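Local coordinates for protein beta-glucanase (Podospora anserina, PDB 4LE4) that probably hydrolyses beta-glucans as a family 131 glycoside hydrolase, and was crystallised with the cellulose fragment cellotriose, at residues A[19-24]-A[29-34]. Residues are numbered along the deposited sequence; the frame is centred on the assembly and turned at random.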
loop_
_atom_site.group_PDB
_atom_site.type_symbol
_atom_site.label_atom_id
_atom_site.label_comp_id
_atom_site.label_asym_id
_atom_site.label_seq_id
_atom_site.Cartn_x
_atom_site.Cartn_y
_atom_site.Cartn_z
ATOM N N ASN A 19 5.894 17.669 -2.043
ATOM C CA ASN A 19 6.848 18.549 -1.381
ATOM C C ASN A 19 6.165 19.698 -0.648
ATOM O O ASN A 19 6.811 20.409 0.126
ATOM C CB ASN A 19 7.831 19.138 -2.387
ATOM C CG ASN A 19 8.860 18.132 -2.873
ATOM O OD1 ASN A 19 9.295 18.192 -4.037
ATOM N ND2 ASN A 19 9.274 17.226 -1.995
ATOM N N LYS A 20 4.874 19.905 -0.888
ATOM C CA LYS A 20 4.197 20.996 -0.191
ATOM C C LYS A 20 4.002 20.682 1.293
ATOM O O LYS A 20 3.798 21.577 2.113
ATOM C CB LYS A 20 2.839 21.277 -0.823
ATOM C CG LYS A 20 2.908 21.782 -2.250
ATOM C CD LYS A 20 1.494 21.859 -2.827
ATOM C CE LYS A 20 1.495 22.376 -4.257
ATOM N NZ LYS A 20 0.094 22.584 -4.733
ATOM N N TRP A 21 4.087 19.406 1.640
ATOM C CA TRP A 21 3.901 18.990 3.024
ATOM C C TRP A 21 5.181 19.118 3.831
ATOM O O TRP A 21 6.265 18.856 3.318
ATOM C CB TRP A 21 3.447 17.536 3.065
ATOM C CG TRP A 21 3.098 17.062 4.438
ATOM C CD1 TRP A 21 1.857 17.031 4.997
ATOM C CD2 TRP A 21 3.996 16.529 5.422
ATOM N NE1 TRP A 21 1.923 16.514 6.259
ATOM C CE2 TRP A 21 3.219 16.196 6.551
ATOM C CE3 TRP A 21 5.378 16.300 5.457
ATOM C CZ2 TRP A 21 3.776 15.641 7.711
ATOM C CZ3 TRP A 21 5.932 15.751 6.610
ATOM C CH2 TRP A 21 5.128 15.428 7.721
ATOM N N SER A 22 5.039 19.525 5.095
ATOM C CA SER A 22 6.168 19.646 6.024
ATOM C C SER A 22 5.602 19.541 7.424
ATOM O O SER A 22 4.407 19.737 7.631
ATOM C CB SER A 22 6.886 20.997 5.883
ATOM O OG SER A 22 6.083 22.033 6.407
ATOM N N TRP A 23 6.450 19.230 8.394
ATOM C CA TRP A 23 5.978 19.116 9.765
ATOM C C TRP A 23 5.310 20.413 10.222
ATOM O O TRP A 23 4.286 20.385 10.903
ATOM C CB TRP A 23 7.140 18.756 10.694
ATOM C CG TRP A 23 7.564 17.318 10.542
ATOM C CD1 TRP A 23 8.754 16.860 10.063
ATOM C CD2 TRP A 23 6.794 16.160 10.885
ATOM N NE1 TRP A 23 8.780 15.478 10.089
ATOM C CE2 TRP A 23 7.588 15.026 10.590
ATOM C CE3 TRP A 23 5.513 15.970 11.410
ATOM C CZ2 TRP A 23 7.142 13.718 10.805
ATOM C CZ3 TRP A 23 5.061 14.666 11.623
ATOM C CH2 TRP A 23 5.880 13.555 11.320
ATOM N N GLY A 24 5.882 21.542 9.810
ATOM C CA GLY A 24 5.335 22.833 10.197
ATOM C C GLY A 24 4.150 23.306 9.377
ATOM O O GLY A 24 3.506 24.293 9.732
ATOM N N PRO A 29 -3.031 15.669 1.206
ATOM C CA PRO A 29 -3.474 14.349 1.674
ATOM C C PRO A 29 -2.438 13.379 2.227
ATOM O O PRO A 29 -2.814 12.346 2.815
ATOM C CB PRO A 29 -4.124 13.772 0.438
ATOM C CG PRO A 29 -3.163 14.238 -0.643
ATOM C CD PRO A 29 -2.931 15.703 -0.263
ATOM N N TYR A 30 -1.156 13.683 2.029
ATOM C CA TYR A 30 -0.096 12.771 2.454
ATOM C C TYR A 30 1.088 13.388 3.154
ATOM O O TYR A 30 1.611 14.413 2.718
ATOM C CB TYR A 30 0.490 12.037 1.238
ATOM C CG TYR A 30 -0.331 10.900 0.650
ATOM C CD1 TYR A 30 -0.468 9.682 1.326
ATOM C CD2 TYR A 30 -0.920 11.026 -0.608
ATOM C CE1 TYR A 30 -1.164 8.615 0.745
ATOM C CE2 TYR A 30 -1.629 9.974 -1.198
ATOM C CZ TYR A 30 -1.740 8.767 -0.512
ATOM O OH TYR A 30 -2.384 7.715 -1.101
ATOM N N GLN A 31 1.552 12.732 4.213
ATOM C CA GLN A 31 2.757 13.175 4.875
ATOM C C GLN A 31 3.889 12.528 4.045
ATOM O O GLN A 31 3.870 11.305 3.761
ATOM C CB GLN A 31 2.833 12.649 6.310
ATOM C CG GLN A 31 1.575 12.850 7.117
ATOM C CD GLN A 31 1.808 12.572 8.591
ATOM O OE1 GLN A 31 2.594 11.691 8.949
ATOM N NE2 GLN A 31 1.109 13.319 9.461
ATOM N N TYR A 32 4.878 13.325 3.682
ATOM C CA TYR A 32 5.990 12.823 2.896
ATOM C C TYR A 32 7.306 13.084 3.627
ATOM O O TYR A 32 7.815 14.212 3.645
ATOM C CB TYR A 32 5.962 13.491 1.515
ATOM C CG TYR A 32 7.074 12.998 0.617
ATOM C CD1 TYR A 32 7.170 11.654 0.285
ATOM C CD2 TYR A 32 8.057 13.867 0.166
ATOM C CE1 TYR A 32 8.250 11.168 -0.484
ATOM C CE2 TYR A 32 9.136 13.394 -0.612
ATOM C CZ TYR A 32 9.218 12.052 -0.919
ATOM O OH TYR A 32 10.283 11.569 -1.645
ATOM N N TYR A 33 7.825 12.050 4.303
ATOM C CA TYR A 33 9.091 12.194 5.007
ATOM C C TYR A 33 9.896 10.904 5.100
ATOM O O TYR A 33 11.103 10.974 5.298
ATOM C CB TYR A 33 8.903 12.804 6.404
ATOM C CG TYR A 33 8.133 11.935 7.381
ATOM C CD1 TYR A 33 6.745 12.006 7.453
ATOM C CD2 TYR A 33 8.797 11.086 8.262
ATOM C CE1 TYR A 33 6.027 11.272 8.376
ATOM C CE2 TYR A 33 8.096 10.333 9.193
ATOM C CZ TYR A 33 6.705 10.429 9.248
ATOM O OH TYR A 33 5.984 9.661 10.140
ATOM N N ILE A 34 9.249 9.745 4.919
ATOM C CA ILE A 34 9.954 8.454 4.975
ATOM C C ILE A 34 10.442 8.129 3.564
ATOM O O ILE A 34 9.763 7.475 2.767
ATOM C CB ILE A 34 9.030 7.342 5.515
ATOM C CG1 ILE A 34 8.528 7.783 6.904
ATOM C CG2 ILE A 34 9.775 5.973 5.598
ATOM C CD1 ILE A 34 7.566 6.805 7.575
HETATM O O HOH W 1 7.584 16.861 2.182
#
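Tyr30 meets Trp21 through its backbone: its carbonyl O lies over one face of the indole, 3.5 Å from Trp21 CD1, while its phenol turns the other way, to bond Gly7 O and pack edge-to-face with Trp5. At Gln31 the indole lies flat on the strand. Gln31 CA sits 3.5 Å from the centroid of the five-membered ring, a CH-pi contact, and CB follows over the same face at 3.4 Å from Trp21 CZ2. Glutamine suits this place because its aliphatic CB and CG pack on the indole while NE2 still bonds Gln85 OE1. A broad flat ring roofs the backbone from Tyr30 to Tyr32, and its NE1 reaches the same Gln85 OE1. The first torsion of Trp21, -174°, turns CG away from its own N and lays the ring across the strand; an alanine here would probably uncover the backbone of Gln31 and cost Gln85 OE1 the indole N-H. Tyr32 adds its N over the indole's rim, and its carbonyl O shares a water with Trp21 O. Tyr33 completes an aromatic cluster: its ring runs near parallel to the six-membered ring of Trp21 (20°) but slid aside, barely overlapping, centroids 5.8 Å apart, and its flat face receives Trp23 CZ2, 3.6 Å from Tyr33 CE1. The loop of 19-24 thus covers strand 30-34, which pairs antiparallel with strand 78-84, Tyr32 resting on Leu82 and Tyr33 on Ile83.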